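Local atomic coordinates of succinyl-CoA ligase (ADP-forming) subunit alpha (Methanosaeta concilii, PDB entry 6HXI), a protein that belongs to the succinyl-CoA synthetase-like superfamily, with a Rossmann-like coenzyme A-binding region and a C-terminal part related to citrate synthase. Residues M84-S89 with F94-E99; E114-R119 with I136-V141. One frame throughout, in Å; residues are numbered along the deposited sequence.

Both contacts are buried and belong to the same mixed sheet, at the C-terminal ends of its parallel strands, where coenzyme A binds. Contact 1 ties strand 83-86 and the turn after it to helix 93-102; contact 2 joins the loops that follow the next two strands, 108-111 and 134-136. Their centres are 11 Å apart, and they do not touch. The chemistry differs: contact 1 is polar, an asparagine amide bonded to two threonine hydroxyls, whereas contact 2 has no hydrogen bond between its segments and rests on a valine against a proline and an alanine methyl against Glu-114. Contact 1 meets a phosphate and the methyl groups of the ligand, contact 2 its thiol end.

Contact 1 (M84-S89 with F94-E99); sequences MVNFAS and FETTME. With COA (coenzyme A), chain G.
The amide nitrogen of Asn-86 is gripped by two hydroxyls from one helix: ND2 donates to OG1 of Thr-96 at 2.9 Å and to OG1 of Thr-97 at 2.9 Å. The first bond is the straighter (155° against 131° at the hydrogen), though Thr-97 OG1 lies closer to the amide plane. With CG anti to the backbone N (chi1 -170°), the amide reaches from the strand end to the helix. Its other end closes an Asx turn: OD1 accepts from the backbone N of Ala-88 at 3.0 Å, the donor standing above the carbonyl plane. Bonds at both ends of the amide thus fix its rotation. Each threonine hydroxyl also bonds back into the helix, Thr-97 to Ala-93 O and Thr-96 to Ser-92 O. Ala-88 CB packs 3.6 Å from Thr-96 OG1, and the terminal methyl of Met-84 comes up to the Thr-96 carbonyl. The turn itself borders the ligand site: the CEP methyl of coenzyme A lies at the edge of the Phe-87 ring, and just beyond the turn Ser-89 OG, also bonded by Arg-91 N, donates to coenzyme A O7A in a bond modelled rather short at 2.5 Å. Strand residues 84-86 run antiparallel to helix residues 94-99, within a beta-alpha-beta unit of Rossmann type, between parallel strands 15-18 and 108-111, with Tyr-18, Val-109 and Met-124 of helix 118-130 packed around the contact.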
loop_
_atom_site.group_PDB
_atom_site.type_symbol
_atom_site.label_atom_id
_atom_site.label_comp_id
_atom_site.label_asym_id
_atom_site.label_seq_id
_atom_site.Cartn_x
_atom_site.Cartn_y
_atom_site.Cartn_z
ATOM N N MET B 84 16.402 45.772 -4.269
ATOM C CA MET B 84 16.686 44.420 -3.807
ATOM C C MET B 84 17.136 44.455 -2.344
ATOM O O MET B 84 18.091 45.158 -2.012
ATOM C CB MET B 84 17.707 43.658 -4.666
ATOM C CG MET B 84 17.822 42.193 -4.219
ATOM S SD MET B 84 18.839 41.148 -5.267
ATOM C CE MET B 84 20.414 41.156 -4.362
ATOM N N VAL B 85 16.437 43.685 -1.466
ATOM C CA VAL B 85 16.770 43.513 -0.046
ATOM C C VAL B 85 17.555 42.227 -0.022
ATOM O O VAL B 85 16.988 41.158 -0.267
ATOM C CB VAL B 85 15.521 43.502 0.877
ATOM C CG1 VAL B 85 15.922 43.356 2.339
ATOM C CG2 VAL B 85 14.656 44.758 0.668
ATOM N N ASN B 86 18.897 42.341 0.139
ATOM C CA ASN B 86 19.834 41.232 0.050
ATOM C C ASN B 86 20.191 40.621 1.393
ATOM O O ASN B 86 20.994 41.188 2.146
ATOM C CB ASN B 86 21.088 41.672 -0.733
ATOM C CG ASN B 86 22.040 40.552 -1.104
ATOM O OD1 ASN B 86 21.816 39.393 -0.806
ATOM N ND2 ASN B 86 23.097 40.863 -1.822
ATOM N N PHE B 87 19.622 39.439 1.679
ATOM C CA PHE B 87 19.897 38.680 2.910
ATOM C C PHE B 87 20.909 37.564 2.703
ATOM O O PHE B 87 20.965 36.652 3.514
ATOM C CB PHE B 87 18.621 38.082 3.499
ATOM C CG PHE B 87 17.727 39.077 4.177
ATOM C CD1 PHE B 87 17.991 39.497 5.478
ATOM C CD2 PHE B 87 16.557 39.514 3.566
ATOM C CE1 PHE B 87 17.144 40.403 6.123
ATOM C CE2 PHE B 87 15.710 40.417 4.218
ATOM C CZ PHE B 87 16.034 40.885 5.480
ATOM N N ALA B 88 21.727 37.635 1.647
ATOM C CA ALA B 88 22.788 36.642 1.410
ATOM C C ALA B 88 23.817 36.747 2.541
ATOM O O ALA B 88 23.973 37.821 3.114
ATOM C CB ALA B 88 23.462 36.915 0.072
ATOM N N SER B 89 24.504 35.657 2.874
ATOM C CA SER B 89 25.550 35.683 3.914
ATOM C C SER B 89 26.766 36.566 3.441
ATOM O O SER B 89 26.831 36.968 2.271
ATOM C CB SER B 89 26.038 34.259 4.202
ATOM O OG SER B 89 27.094 33.902 3.321
ATOM N N PHE B 94 28.709 39.825 -1.941
ATOM C CA PHE B 94 29.330 40.492 -3.084
ATOM C C PHE B 94 28.778 40.045 -4.428
ATOM O O PHE B 94 28.304 40.880 -5.190
ATOM C CB PHE B 94 30.858 40.358 -3.048
ATOM C CG PHE B 94 31.607 41.072 -4.156
ATOM C CD1 PHE B 94 31.841 42.441 -4.093
ATOM C CD2 PHE B 94 32.130 40.362 -5.234
ATOM C CE1 PHE B 94 32.546 43.091 -5.112
ATOM C CE2 PHE B 94 32.841 41.011 -6.246
ATOM C CZ PHE B 94 33.049 42.370 -6.177
ATOM N N GLU B 95 28.858 38.743 -4.728
ATOM C CA GLU B 95 28.407 38.194 -6.003
ATOM C C GLU B 95 26.940 38.540 -6.329
ATOM O O GLU B 95 26.642 38.943 -7.452
ATOM C CB GLU B 95 28.622 36.669 -6.041
ATOM C CG GLU B 95 30.047 36.237 -6.349
ATOM C CD GLU B 95 30.206 35.009 -7.240
ATOM O OE1 GLU B 95 31.229 34.930 -7.963
ATOM O OE2 GLU B 95 29.295 34.144 -7.242
ATOM N N THR B 96 26.052 38.413 -5.340
ATOM C CA THR B 96 24.615 38.679 -5.493
ATOM C C THR B 96 24.332 40.186 -5.648
ATOM O O THR B 96 23.542 40.551 -6.517
ATOM C CB THR B 96 23.817 37.988 -4.370
ATOM O OG1 THR B 96 24.217 38.530 -3.108
ATOM C CG2 THR B 96 24.017 36.441 -4.372
ATOM N N THR B 97 25.011 41.052 -4.882
ATOM C CA THR B 97 24.848 42.515 -5.020
ATOM C C THR B 97 25.340 42.985 -6.390
ATOM O O THR B 97 24.659 43.773 -7.051
ATOM C CB THR B 97 25.569 43.282 -3.908
ATOM O OG1 THR B 97 25.103 42.808 -2.642
ATOM C CG2 THR B 97 25.356 44.785 -4.014
ATOM N N MET B 98 26.503 42.462 -6.821
ATOM C CA MET B 98 27.101 42.783 -8.100
ATOM C C MET B 98 26.186 42.367 -9.244
ATOM O O MET B 98 25.974 43.160 -10.169
ATOM C CB MET B 98 28.519 42.201 -8.219
ATOM C CG MET B 98 29.545 42.892 -7.307
ATOM S SD MET B 98 29.863 44.623 -7.719
ATOM C CE MET B 98 30.851 44.427 -9.244
ATOM N N GLU B 99 25.578 41.171 -9.138
ATOM C CA GLU B 99 24.612 40.690 -10.133
ATOM C C GLU B 99 23.361 41.590 -10.180
ATOM O O GLU B 99 22.924 41.958 -11.262
ATOM C CB GLU B 99 24.248 39.225 -9.868
ATOM C CG GLU B 99 23.590 38.533 -11.050
ATOM C CD GLU B 99 23.267 37.064 -10.841
ATOM O OE1 GLU B 99 23.006 36.367 -11.850
ATOM O OE2 GLU B 99 23.290 36.606 -9.674
HETATM N N1A COA G . 24.359 21.836 2.904
HETATM C C2A COA G . 25.312 22.708 2.558
HETATM N N3A COA G . 25.366 24.027 2.789
HETATM C C4A COA G . 24.251 24.456 3.403
HETATM C C5A COA G . 23.182 23.678 3.812
HETATM C C6A COA G . 23.274 22.293 3.573
HETATM N N6A COA G . 22.369 21.411 3.996
HETATM N N7A COA G . 22.166 24.472 4.321
HETATM C C8A COA G . 22.638 25.688 4.221
HETATM N N9A COA G . 23.893 25.757 3.669
HETATM C C1B COA G . 24.679 26.956 3.385
HETATM C C2B COA G . 24.003 27.992 2.494
HETATM O O2B COA G . 24.127 27.645 1.113
HETATM C C3B COA G . 24.816 29.239 2.856
HETATM O O3B COA G . 26.089 29.271 2.176
HETATM P P3B COA G . 26.882 30.615 1.844
HETATM O O7A COA G . 27.018 31.367 3.124
HETATM O O8A COA G . 28.179 30.183 1.261
HETATM O O9A COA G . 26.052 31.336 0.766
HETATM C C4B COA G . 25.193 29.024 4.327
HETATM O O4B COA G . 24.965 27.625 4.598
HETATM C C5B COA G . 24.443 29.876 5.319
HETATM O O5B COA G . 23.050 29.856 4.949
HETATM P P1A COA G . 22.136 31.210 4.993
HETATM O O1A COA G . 20.674 30.954 4.956
HETATM O O2A COA G . 22.593 32.242 3.975
HETATM O O3A COA G . 22.608 31.659 6.450
HETATM P P2A COA G . 22.234 32.689 7.604
HETATM O O4A COA G . 21.256 32.073 8.523
HETATM O O5A COA G . 23.536 32.972 8.316
HETATM O O6A COA G . 21.633 34.016 6.894
HETATM C CBP COA G . 22.050 36.403 7.182
HETATM C CCP COA G . 22.469 35.110 6.473
HETATM C CDP COA G . 22.949 37.539 6.674
HETATM C CEP COA G . 20.577 36.751 6.889
HETATM C CAP COA G . 22.236 36.211 8.713
HETATM O OAP COA G . 23.490 35.624 9.009
HETATM C C9P COA G . 22.038 37.445 9.585
HETATM O O9P COA G . 20.900 37.805 9.893
HETATM N N8P COA G . 23.149 38.081 9.992
HETATM C C7P COA G . 23.115 39.326 10.747
HETATM C C6P COA G . 23.708 40.467 9.966
HETATM C C5P COA G . 23.774 41.742 10.774
HETATM O O5P COA G . 23.899 41.707 11.997
HETATM N N4P COA G . 23.665 42.880 10.090
HETATM C C3P COA G . 23.603 44.187 10.730
HETATM C C2P COA G . 22.215 44.524 11.238
HETATM S S1P COA G . 22.311 46.246 11.801
#

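Contact 2 (E114-R119 with I136-V141); sequences EGVPER and IGPATV. With COA (coenzyme A), chain G.
Val-116 has CG1 anti to its backbone N (chi1 178°), which leaves CG2 beside that nitrogen and both methyls against the ring of Pro-138. CG2 comes within 3.8 Å of Pro-138 CB, CG1 meets CG at 4.1 Å, and the two side chains cross at about a right angle. A cis peptide between Gly-137 and Pro-138 shapes the loop here. Next along, the Ala-139 methyl sits 4.0 Å from Glu-114 CA and also touches Glu-114 CG. These are the loops after neighbouring parallel strands 108-111 and 134-136 of a Rossmann-like sheet, with the coenzyme A site at the C-terminal ends of its parallel strands. Glu-114 CB lies 3.9 Å from C5P of the ligand, while the backbone from Ala-139 onward follows the thiol end of the ligand: Ala-139 C is 3.5 Å from C3P, and Val-141 CG1 packs 3.8 Å from the sulfur S1P. Met-124 and Ser-121 of helix 118-130 back the Val-116 and Pro-138 pair. Pro-117 is the N-cap residue of that helix, and the citrate lyase chain meets its first turn, with Asp-220 of that chain accepting from Glu-118 N.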
loop_
_atom_site.group_PDB
_atom_site.type_symbol
_atom_site.label_atom_id
_atom_site.label_comp_id
_atom_site.label_asym_id
_atom_site.label_seq_id
_atom_site.Cartn_x
_atom_site.Cartn_y
_atom_site.Cartn_z
ATOM N N GLU B 114 26.859 40.988 7.698
ATOM C CA GLU B 114 27.939 41.487 8.518
ATOM C C GLU B 114 29.139 40.575 8.205
ATOM O O GLU B 114 28.952 39.368 7.982
ATOM C CB GLU B 114 27.561 41.377 10.000
ATOM C CG GLU B 114 28.560 42.104 10.903
ATOM C CD GLU B 114 28.127 42.500 12.306
ATOM O OE1 GLU B 114 28.525 43.602 12.753
ATOM O OE2 GLU B 114 27.434 41.696 12.975
ATOM N N GLY B 115 30.338 41.167 8.139
ATOM C CA GLY B 115 31.581 40.455 7.875
ATOM C C GLY B 115 31.995 40.385 6.422
ATOM O O GLY B 115 32.675 39.434 6.025
ATOM N N VAL B 116 31.546 41.357 5.613
ATOM C CA VAL B 116 31.889 41.473 4.194
ATOM C C VAL B 116 33.277 42.138 4.077
ATOM O O VAL B 116 33.490 43.191 4.684
ATOM C CB VAL B 116 30.800 42.240 3.377
ATOM C CG1 VAL B 116 31.199 42.404 1.908
ATOM C CG2 VAL B 116 29.435 41.556 3.483
ATOM N N PRO B 117 34.232 41.566 3.298
ATOM C CA PRO B 117 35.554 42.218 3.151
ATOM C C PRO B 117 35.466 43.666 2.739
ATOM O O PRO B 117 34.589 44.042 1.964
ATOM C CB PRO B 117 36.249 41.390 2.063
ATOM C CG PRO B 117 35.631 40.061 2.186
ATOM C CD PRO B 117 34.174 40.313 2.524
ATOM N N GLU B 118 36.387 44.485 3.264
ATOM C CA GLU B 118 36.464 45.923 2.970
ATOM C C GLU B 118 36.694 46.167 1.481
ATOM O O GLU B 118 36.062 47.065 0.918
ATOM C CB GLU B 118 37.523 46.586 3.837
ATOM C CG GLU B 118 37.104 46.673 5.294
ATOM C CD GLU B 118 38.160 46.979 6.343
ATOM O OE1 GLU B 118 39.284 47.386 5.977
ATOM O OE2 GLU B 118 37.845 46.830 7.546
ATOM N N ARG B 119 37.527 45.313 0.830
ATOM C CA ARG B 119 37.790 45.412 -0.608
ATOM C C ARG B 119 36.514 45.221 -1.475
ATOM O O ARG B 119 36.288 45.996 -2.402
ATOM C CB ARG B 119 38.928 44.483 -1.054
ATOM C CG ARG B 119 39.104 44.489 -2.569
ATOM C CD ARG B 119 40.427 43.993 -3.088
ATOM N NE ARG B 119 40.419 44.069 -4.548
ATOM C CZ ARG B 119 40.674 45.169 -5.255
ATOM N NH1 ARG B 119 40.616 45.141 -6.581
ATOM N NH2 ARG B 119 40.996 46.308 -4.640
ATOM N N ILE B 136 22.991 50.357 0.224
ATOM C CA ILE B 136 22.824 50.625 1.646
ATOM C C ILE B 136 23.413 49.391 2.317
ATOM O O ILE B 136 22.976 48.276 2.057
ATOM C CB ILE B 136 21.354 50.927 2.085
ATOM C CG1 ILE B 136 20.868 52.271 1.480
ATOM C CG2 ILE B 136 21.231 50.980 3.604
ATOM C CD1 ILE B 136 19.536 52.196 0.905
ATOM N N GLY B 137 24.465 49.600 3.088
ATOM C CA GLY B 137 25.186 48.536 3.762
ATOM C C GLY B 137 26.593 48.395 3.223
ATOM O O GLY B 137 27.082 49.321 2.569
ATOM N N PRO B 138 27.310 47.287 3.500
ATOM C CA PRO B 138 26.891 46.080 4.252
ATOM C C PRO B 138 26.735 46.319 5.744
ATOM O O PRO B 138 27.004 47.428 6.217
ATOM C CB PRO B 138 28.022 45.061 3.958
ATOM C CG PRO B 138 28.831 45.653 2.821
ATOM C CD PRO B 138 28.684 47.140 2.981
ATOM N N ALA B 139 26.321 45.269 6.484
ATOM C CA ALA B 139 26.159 45.272 7.940
ATOM C C ALA B 139 25.129 46.302 8.430
ATOM O O ALA B 139 25.374 47.028 9.395
ATOM C CB ALA B 139 27.521 45.456 8.633
ATOM N N THR B 140 23.959 46.331 7.781
ATOM C CA THR B 140 22.865 47.228 8.155
ATOM C C THR B 140 21.554 46.469 8.206
ATOM O O THR B 140 21.488 45.371 7.675
ATOM C CB THR B 140 22.790 48.422 7.178
ATOM O OG1 THR B 140 21.835 49.348 7.677
ATOM C CG2 THR B 140 22.373 48.017 5.776
ATOM N N VAL B 141 20.520 47.062 8.825
ATOM C CA VAL B 141 19.145 46.541 8.820
ATOM C C VAL B 141 18.473 47.123 7.584
ATOM O O VAL B 141 17.537 46.539 7.043
ATOM C CB VAL B 141 18.287 46.807 10.088
ATOM C CG1 VAL B 141 18.611 45.812 11.185
ATOM C CG2 VAL B 141 18.395 48.263 10.569
HETATM N N1A COA G . 24.359 21.836 2.904
HETATM C C2A COA G . 25.312 22.708 2.558
HETATM N N3A COA G . 25.366 24.027 2.789
HETATM C C4A COA G . 24.251 24.456 3.403
HETATM C C5A COA G . 23.182 23.678 3.812
HETATM C C6A COA G . 23.274 22.293 3.573
HETATM N N6A COA G . 22.369 21.411 3.996
HETATM N N7A COA G . 22.166 24.472 4.321
HETATM C C8A COA G . 22.638 25.688 4.221
HETATM N N9A COA G . 23.893 25.757 3.669
HETATM C C1B COA G . 24.679 26.956 3.385
HETATM C C2B COA G . 24.003 27.992 2.494
HETATM O O2B COA G . 24.127 27.645 1.113
HETATM C C3B COA G . 24.816 29.239 2.856
HETATM O O3B COA G . 26.089 29.271 2.176
HETATM P P3B COA G . 26.882 30.615 1.844
HETATM O O7A COA G . 27.018 31.367 3.124
HETATM O O8A COA G . 28.179 30.183 1.261
HETATM O O9A COA G . 26.052 31.336 0.766
HETATM C C4B COA G . 25.193 29.024 4.327
HETATM O O4B COA G . 24.965 27.625 4.598
HETATM C C5B COA G . 24.443 29.876 5.319
HETATM O O5B COA G . 23.050 29.856 4.949
HETATM P P1A COA G . 22.136 31.210 4.993
HETATM O O1A COA G . 20.674 30.954 4.956
HETATM O O2A COA G . 22.593 32.242 3.975
HETATM O O3A COA G . 22.608 31.659 6.450
HETATM P P2A COA G . 22.234 32.689 7.604
HETATM O O4A COA G . 21.256 32.073 8.523
HETATM O O5A COA G . 23.536 32.972 8.316
HETATM O O6A COA G . 21.633 34.016 6.894
HETATM C CBP COA G . 22.050 36.403 7.182
HETATM C CCP COA G . 22.469 35.110 6.473
HETATM C CDP COA G . 22.949 37.539 6.674
HETATM C CEP COA G . 20.577 36.751 6.889
HETATM C CAP COA G . 22.236 36.211 8.713
HETATM O OAP COA G . 23.490 35.624 9.009
HETATM C C9P COA G . 22.038 37.445 9.585
HETATM O O9P COA G . 20.900 37.805 9.893
HETATM N N8P COA G . 23.149 38.081 9.992
HETATM C C7P COA G . 23.115 39.326 10.747
HETATM C C6P COA G . 23.708 40.467 9.966
HETATM C C5P COA G . 23.774 41.742 10.774
HETATM O O5P COA G . 23.899 41.707 11.997
HETATM N N4P COA G . 23.665 42.880 10.090
HETATM C C3P COA G . 23.603 44.187 10.730
HETATM C C2P COA G . 22.215 44.524 11.238
HETATM S S1P COA G . 22.311 46.246 11.801
#